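Local coordinates for thiol-activated cytolysin (Desulfobulbus propionicus, PDB 6NAL), which probably forms large pores in target membranes, as expected of a Gram-negative relative of the cholesterol-dependent cytolysins, at residues F24-I29 with H350-V356; E68-G74 with P116-V121; V452-V457 with S469-D474. All coordinates share one frame; numbering follows the deposited sequence.

Contact 1 of 3, residues F24-I29 with H350-V356; sequences FNGTSI and HGTTEYV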
# COMPACT_ATOMS: atom_id res chain seq x y z
N PHE A 24 -28.85 5.42 13.97
CA PHE A 24 -27.57 6.08 14.24
C PHE A 24 -27.29 7.03 13.09
O PHE A 24 -27.52 6.68 11.92
CB PHE A 24 -26.44 5.05 14.38
CG PHE A 24 -25.15 5.65 14.82
CD1 PHE A 24 -24.90 5.91 16.16
CD2 PHE A 24 -24.18 5.99 13.87
CE1 PHE A 24 -23.67 6.50 16.55
CE2 PHE A 24 -22.96 6.58 14.26
CZ PHE A 24 -22.70 6.83 15.58
N ASN A 25 -26.77 8.21 13.40
CA ASN A 25 -26.28 9.05 12.32
C ASN A 25 -24.80 9.36 12.47
O ASN A 25 -24.38 10.03 13.43
CB ASN A 25 -27.03 10.35 12.21
CG ASN A 25 -26.48 11.19 11.07
OD1 ASN A 25 -26.38 10.75 9.89
ND2 ASN A 25 -26.05 12.40 11.43
N GLY A 26 -24.01 8.90 11.50
CA GLY A 26 -22.59 9.09 11.54
C GLY A 26 -22.19 10.24 10.65
O GLY A 26 -23.00 10.85 9.96
N THR A 27 -20.91 10.57 10.75
CA THR A 27 -20.29 11.50 9.84
C THR A 27 -20.42 11.03 8.40
O THR A 27 -20.29 9.85 8.07
CB THR A 27 -18.82 11.63 10.22
OG1 THR A 27 -18.73 11.79 11.64
CG2 THR A 27 -18.14 12.79 9.52
N SER A 28 -20.67 11.97 7.53
CA SER A 28 -20.47 11.73 6.12
C SER A 28 -19.37 12.65 5.59
O SER A 28 -19.25 13.80 6.00
CB SER A 28 -21.75 11.94 5.34
OG SER A 28 -21.41 12.35 4.02
N ILE A 29 -18.54 12.10 4.74
CA ILE A 29 -17.55 12.86 3.98
C ILE A 29 -18.00 12.77 2.52
O ILE A 29 -18.37 11.70 2.05
CB ILE A 29 -16.14 12.29 4.18
CG1 ILE A 29 -15.92 11.91 5.66
CG2 ILE A 29 -15.11 13.29 3.69
CD1 ILE A 29 -15.65 13.08 6.54
N HIS A 350 -27.68 -0.78 14.57
CA HIS A 350 -26.45 -0.74 13.79
C HIS A 350 -26.06 0.70 13.56
O HIS A 350 -26.93 1.56 13.37
CB HIS A 350 -26.67 -1.42 12.43
CG HIS A 350 -25.56 -2.29 11.97
ND1 HIS A 350 -25.11 -3.39 12.70
CD2 HIS A 350 -24.82 -2.27 10.83
CE1 HIS A 350 -24.13 -3.98 12.04
NE2 HIS A 350 -23.93 -3.32 10.90
N GLY A 351 -24.77 0.98 13.56
CA GLY A 351 -24.29 2.30 13.23
C GLY A 351 -23.25 2.25 12.13
O GLY A 351 -22.50 1.28 12.01
N THR A 352 -23.21 3.32 11.35
CA THR A 352 -22.18 3.52 10.34
C THR A 352 -21.65 4.94 10.45
O THR A 352 -22.42 5.86 10.75
CB THR A 352 -22.70 3.33 8.91
OG1 THR A 352 -22.97 1.95 8.66
CG2 THR A 352 -21.67 3.86 7.87
N THR A 353 -20.36 5.13 10.19
CA THR A 353 -19.78 6.46 10.21
C THR A 353 -18.55 6.46 9.30
O THR A 353 -17.83 5.47 9.24
CB THR A 353 -19.43 6.87 11.65
OG1 THR A 353 -19.01 8.25 11.69
CG2 THR A 353 -18.33 5.95 12.18
N GLU A 354 -18.33 7.55 8.58
CA GLU A 354 -17.22 7.66 7.65
C GLU A 354 -16.11 8.48 8.29
O GLU A 354 -16.34 9.27 9.20
CB GLU A 354 -17.66 8.28 6.33
CG GLU A 354 -18.79 7.48 5.69
CD GLU A 354 -19.38 8.14 4.45
OE1 GLU A 354 -19.14 9.35 4.25
OE2 GLU A 354 -20.08 7.43 3.68
N TYR A 355 -14.90 8.23 7.82
CA TYR A 355 -13.74 8.92 8.32
C TYR A 355 -12.67 8.89 7.24
O TYR A 355 -12.74 8.12 6.28
CB TYR A 355 -13.24 8.31 9.63
CG TYR A 355 -12.83 6.87 9.58
CD1 TYR A 355 -13.75 5.85 9.74
CD2 TYR A 355 -11.50 6.53 9.47
CE1 TYR A 355 -13.34 4.51 9.75
CE2 TYR A 355 -11.08 5.22 9.49
CZ TYR A 355 -12.02 4.21 9.61
OH TYR A 355 -11.59 2.91 9.60
N VAL A 356 -11.67 9.75 7.41
CA VAL A 356 -10.50 9.82 6.54
C VAL A 356 -9.31 9.17 7.24
O VAL A 356 -8.78 9.72 8.21
CB VAL A 356 -10.17 11.27 6.19
CG1 VAL A 356 -9.01 11.30 5.25
CG2 VAL A 356 -11.36 11.94 5.56
O HOH W 1 -25.60 4.98 10.65
O HOH W 2 -28.78 3.03 12.70
O HOH W 3 -24.76 7.33 9.31
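Glu354 reaches across to the 24-29 loop and turns its carboxylate to the backbone N of Ile29. The chain is extended beyond CG, and OE1 receives Ile29 N at 2.9 Å, almost in line with its own C-O bond and with a nearly straight N-H (165°). On the way, Glu354 CB runs past Ile29 CG1 at 4.1 Å, the two side chains sliding in opposite directions. The backbone of Glu354 is held too, its N donating to Thr27 O (3.1 Å). Thr353 and Thr27 meet obliquely: Thr353 OG1, turned anti to its backbone N (chi1 -173°), accepts from Thr27 N in a rather bent bond, whereas Thr27 OG1 bonds to Asp155 and Asn157. Gly26 CA lies 3.3 Å from Thr352 O in a CA-H...O contact; the absence of a side chain leaves the backbones room to come this close. Phe24 brings the edge of its ring, CD2, to the same Thr352 O, while water 1 bridges Phe24 O and Thr352 N. The loop thus runs beside strand 349-372 in roughly the same direction; strand 44-59 pairs with that strand, and helix 156-163 packs against Phe24 and Thr353.

Contact 2 of 3, residues E68-G74 with P116-V121; sequences EDVTYPG and PTFANV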
# COMPACT_ATOMS: atom_id res chain seq x y z
N GLU A 68 -29.03 8.54 34.70
CA GLU A 68 -29.03 7.26 35.42
C GLU A 68 -30.40 6.97 36.02
O GLU A 68 -30.85 5.82 36.02
CB GLU A 68 -27.99 7.25 36.55
CG GLU A 68 -26.55 7.69 36.20
CD GLU A 68 -25.49 7.14 37.20
OE1 GLU A 68 -25.86 6.67 38.33
OE2 GLU A 68 -24.27 7.19 36.83
N ASP A 69 -31.09 7.99 36.53
CA ASP A 69 -32.40 7.80 37.16
C ASP A 69 -33.53 7.58 36.17
O ASP A 69 -34.65 7.36 36.60
CB ASP A 69 -32.73 9.00 38.04
CG ASP A 69 -32.98 10.28 37.21
OD1 ASP A 69 -32.66 10.34 35.98
OD2 ASP A 69 -33.50 11.24 37.82
N VAL A 70 -33.24 7.52 34.87
CA VAL A 70 -34.22 7.26 33.83
C VAL A 70 -33.91 6.01 33.01
O VAL A 70 -34.74 5.60 32.18
CB VAL A 70 -34.33 8.50 32.91
CG1 VAL A 70 -34.88 8.17 31.57
CG2 VAL A 70 -35.17 9.54 33.63
N THR A 71 -32.79 5.35 33.27
CA THR A 71 -32.41 4.22 32.45
C THR A 71 -32.10 3.02 33.31
O THR A 71 -31.16 2.27 33.05
CB THR A 71 -31.18 4.52 31.61
OG1 THR A 71 -30.13 4.94 32.47
CG2 THR A 71 -31.42 5.59 30.64
N TYR A 72 -32.84 2.87 34.35
CA TYR A 72 -32.71 1.74 35.26
C TYR A 72 -33.53 0.56 34.75
O TYR A 72 -34.46 0.71 33.92
CB TYR A 72 -33.17 2.14 36.68
CG TYR A 72 -34.60 2.70 36.70
CD1 TYR A 72 -34.84 4.05 36.44
CD2 TYR A 72 -35.70 1.88 36.90
CE1 TYR A 72 -36.14 4.57 36.42
CE2 TYR A 72 -36.99 2.38 36.84
CZ TYR A 72 -37.19 3.74 36.60
OH TYR A 72 -38.43 4.28 36.57
N PRO A 73 -33.24 -0.63 35.25
CA PRO A 73 -33.95 -1.80 34.76
C PRO A 73 -35.44 -1.66 35.04
O PRO A 73 -35.84 -1.37 36.16
CB PRO A 73 -33.33 -2.97 35.56
CG PRO A 73 -32.03 -2.46 36.01
CD PRO A 73 -32.09 -0.96 36.10
N GLY A 74 -36.24 -1.89 34.01
CA GLY A 74 -37.67 -1.73 34.12
C GLY A 74 -38.17 -0.33 33.92
O GLY A 74 -39.39 -0.09 34.05
N PRO A 116 -41.61 -0.57 39.04
CA PRO A 116 -40.33 -0.06 38.55
C PRO A 116 -40.19 1.44 38.70
O PRO A 116 -40.62 2.21 37.84
CB PRO A 116 -40.31 -0.45 37.07
CG PRO A 116 -41.40 -1.47 36.91
CD PRO A 116 -42.44 -1.09 37.94
N THR A 117 -39.60 1.85 39.80
CA THR A 117 -39.18 3.24 39.99
C THR A 117 -37.72 3.24 40.41
O THR A 117 -37.18 2.24 40.90
CB THR A 117 -40.02 3.96 41.03
OG1 THR A 117 -39.59 3.50 42.31
CG2 THR A 117 -41.55 3.61 40.81
N PHE A 118 -37.03 4.31 40.03
CA PHE A 118 -35.61 4.41 40.34
C PHE A 118 -35.34 4.10 41.81
O PHE A 118 -34.44 3.33 42.15
CB PHE A 118 -35.10 5.79 39.97
CG PHE A 118 -33.61 5.94 40.12
CD1 PHE A 118 -32.73 5.01 39.55
CD2 PHE A 118 -33.07 6.98 40.82
CE1 PHE A 118 -31.34 5.13 39.69
CE2 PHE A 118 -31.70 7.09 40.97
CZ PHE A 118 -30.83 6.16 40.41
N ALA A 119 -36.12 4.71 42.71
CA ALA A 119 -35.84 4.51 44.13
C ALA A 119 -36.13 3.08 44.55
O ALA A 119 -35.40 2.49 45.35
CB ALA A 119 -36.64 5.50 44.96
N ASN A 120 -37.17 2.48 43.99
CA ASN A 120 -37.47 1.08 44.28
C ASN A 120 -36.46 0.13 43.63
O ASN A 120 -36.01 -0.84 44.27
CB ASN A 120 -38.90 0.78 43.84
CG ASN A 120 -39.95 1.37 44.80
OD1 ASN A 120 -39.62 1.85 45.89
ND2 ASN A 120 -41.21 1.34 44.39
N VAL A 121 -36.10 0.36 42.37
CA VAL A 121 -35.17 -0.58 41.77
C VAL A 121 -33.83 -0.45 42.46
O VAL A 121 -33.18 -1.45 42.73
CB VAL A 121 -35.02 -0.37 40.26
CG1 VAL A 121 -33.96 -1.26 39.67
CG2 VAL A 121 -36.39 -0.73 39.57
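With chi1 of 56°, Tyr72 places CG between its backbone N and carbonyl carbon and sends its ring toward the start of helix 118-133, while Phe118, whose CG lies opposite the backbone N (chi1 -174°), swings its own ring back over Asp69. Each aromatic is met by backbone from the other segment. Asp69 CA sits over the centre of the Phe118 ring, 3.6 Å from the centroid, in a CH-pi contact; Asp69 CB touches the same face near CD2 and CE2, while its carboxylate leads off from the helix. Phe118 N lies over one face of Tyr72, toward the rim and 3.5 Å from CZ. The two rings are oblique, their planes at 44°, and come together at CD1 of each, 3.9 Å apart. Val121, one turn further along the helix, puts CG2 against Tyr72 CD2 (3.8 Å) and CG1 against Pro73 CD (4.0 Å). Pro116 CB rests 3.2 Å from Gly74 O. The helix itself starts with Thr117 as N-cap, whose OG1 accepts from Asn120 N. The loop before strand 76-78 is therefore joined to the helix mainly by apolar and CH-pi contact. Beside the tyrosine hydroxyl, Lys95 NZ donates to Pro116 O and makes a weak hydrogen bond with Tyr72 OH, so its positive charge probably stabilises the oxygens gathered there.

Contact 3 of 3, residues V452-V457 with S469-D474; sequences VPLRTV and SMTPAD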
# COMPACT_ATOMS: atom_id res chain seq x y z
N VAL A 452 19.17 1.25 0.52
CA VAL A 452 19.49 0.85 1.89
C VAL A 452 20.39 1.94 2.45
O VAL A 452 20.85 2.83 1.71
CB VAL A 452 20.16 -0.53 1.89
CG1 VAL A 452 19.25 -1.57 1.18
CG2 VAL A 452 21.51 -0.45 1.21
N PRO A 453 20.67 1.94 3.74
CA PRO A 453 21.43 3.08 4.28
C PRO A 453 22.85 3.19 3.74
O PRO A 453 23.31 4.30 3.42
CB PRO A 453 21.38 2.83 5.79
CG PRO A 453 20.01 2.15 5.99
CD PRO A 453 19.92 1.22 4.78
N LEU A 454 23.55 2.08 3.60
CA LEU A 454 24.88 2.13 3.02
C LEU A 454 25.10 0.94 2.11
O LEU A 454 25.06 -0.20 2.57
CB LEU A 454 25.96 2.15 4.10
CG LEU A 454 27.37 2.25 3.49
CD1 LEU A 454 27.67 3.66 3.00
CD2 LEU A 454 28.41 1.81 4.50
N ARG A 455 25.34 1.21 0.83
CA ARG A 455 25.69 0.19 -0.14
C ARG A 455 27.09 0.50 -0.64
O ARG A 455 27.37 1.63 -1.06
CB ARG A 455 24.69 0.15 -1.29
CG ARG A 455 24.93 -1.02 -2.22
CD ARG A 455 23.93 -1.14 -3.31
NE ARG A 455 22.57 -1.33 -2.82
CZ ARG A 455 22.04 -2.51 -2.54
NH1 ARG A 455 22.78 -3.59 -2.65
NH2 ARG A 455 20.79 -2.59 -2.12
N THR A 456 27.98 -0.49 -0.58
CA THR A 456 29.38 -0.33 -0.96
C THR A 456 29.68 -1.29 -2.09
O THR A 456 29.36 -2.48 -1.98
CB THR A 456 30.31 -0.62 0.21
OG1 THR A 456 30.03 0.26 1.29
CG2 THR A 456 31.75 -0.41 -0.18
N VAL A 457 30.27 -0.81 -3.17
CA VAL A 457 30.75 -1.70 -4.22
C VAL A 457 32.24 -1.47 -4.38
O VAL A 457 32.67 -0.35 -4.65
CB VAL A 457 30.00 -1.53 -5.55
CG1 VAL A 457 28.50 -1.41 -5.32
CG2 VAL A 457 30.46 -0.37 -6.32
N SER A 469 32.81 -6.94 -5.11
CA SER A 469 32.09 -7.26 -3.90
C SER A 469 31.15 -6.09 -3.66
O SER A 469 31.53 -4.92 -3.82
CB SER A 469 33.01 -7.47 -2.70
OG SER A 469 33.15 -6.27 -1.96
N MSE A 470 29.92 -6.43 -3.35
CA MSE A 470 28.91 -5.45 -3.02
C MSE A 470 28.39 -5.79 -1.63
O MSE A 470 28.18 -6.96 -1.33
CB MSE A 470 27.78 -5.45 -4.01
CG MSE A 470 26.71 -4.49 -3.60
SE MSE A 470 25.47 -4.29 -5.02
CE MSE A 470 24.47 -5.94 -4.86
N THR A 471 28.16 -4.78 -0.80
CA THR A 471 27.65 -4.95 0.55
C THR A 471 26.53 -3.94 0.73
O THR A 471 26.77 -2.72 0.61
CB THR A 471 28.76 -4.70 1.56
OG1 THR A 471 29.83 -5.64 1.33
CG2 THR A 471 28.24 -4.85 2.91
N PRO A 472 25.31 -4.39 1.05
CA PRO A 472 24.86 -5.78 1.22
C PRO A 472 24.78 -6.47 -0.12
O PRO A 472 24.57 -5.80 -1.12
CB PRO A 472 23.47 -5.63 1.86
CG PRO A 472 23.01 -4.27 1.49
CD PRO A 472 24.25 -3.42 1.39
N ALA A 473 24.98 -7.78 -0.17
CA ALA A 473 24.92 -8.53 -1.43
C ALA A 473 23.47 -8.90 -1.71
O ALA A 473 23.04 -10.04 -1.59
CB ALA A 473 25.83 -9.75 -1.37
N ASP A 474 22.70 -7.88 -2.08
CA ASP A 474 21.30 -8.03 -2.44
C ASP A 474 21.17 -8.88 -3.69
O ASP A 474 21.22 -10.11 -3.63
CB ASP A 474 20.64 -6.66 -2.64
CG ASP A 474 20.50 -5.89 -1.33
OD1 ASP A 474 21.03 -6.39 -0.31
OD2 ASP A 474 19.86 -4.82 -1.31
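Arg455 turns one face of its guanidinium to the Pro472 ring, which lies off-centre toward the rim, with CG 4.2 Å from NH1, at the open end of a beta hairpin formed by strands 454-462 and 465-471. This hairpin lies toward the C-terminal end of the beta-sandwich region. Extended through CG and CD and then bent at chi3 (-61°), the arginine crosses the selenomethionine Met470 obliquely, with CD 3.9 Å from SE and NH1 3.6 Å from CE. At the edge of the guanidinium, Asp474 OD2 forms a salt bridge with NH2 from close to the guanidinium plane; the carboxylate is turned nearly perpendicular to that plane, and NH2 meets OD2 from above the carboxylate. Asp474 is poorly ordered, and the exact length of this bridge is doubtful. NH2 also donates to Ala450 O, which gives it a second partner. On the same side of the hairpin as Met470, Val457 points alongside it, CG1 against CG at 4.0 Å, and both Arg455 and Val457 touch Ile427 of strand 422-432. Thr456 and Thr471 form the antiparallel hydrogen-bonded pair, and their side chains share the other face. Beyond this pair the chain turns through a cis peptide bond before Pro472, whose CD lies 4.0 Å from Val452 CG2. Thr456 N donates to Thr471 O, and Thr471 N returns the bond to Thr456 O, both at 2.8 Å.

The three contacts are spread along a very elongated molecule. Contacts 1 and 2 have centres 32 Å apart and contacts 1 and 3 49 Å apart, whereas contacts 2 and 3 are 72 Å apart, on opposite sides of the chain's centre. Along the sequence, 68-74 and 116-121 both fall between the two segments of contact 1, and contact 3 follows near the C terminus. Strand 349-372, which carries 350-356, pairs in parallel with strand 454-462 of contact 3, so one long strand runs from the body of the cytolysin region into the beta-sandwich region. In cholesterol-dependent cytolysins the C-terminal sandwich generally meets the membrane; contact 3 probably belongs to its counterpart here.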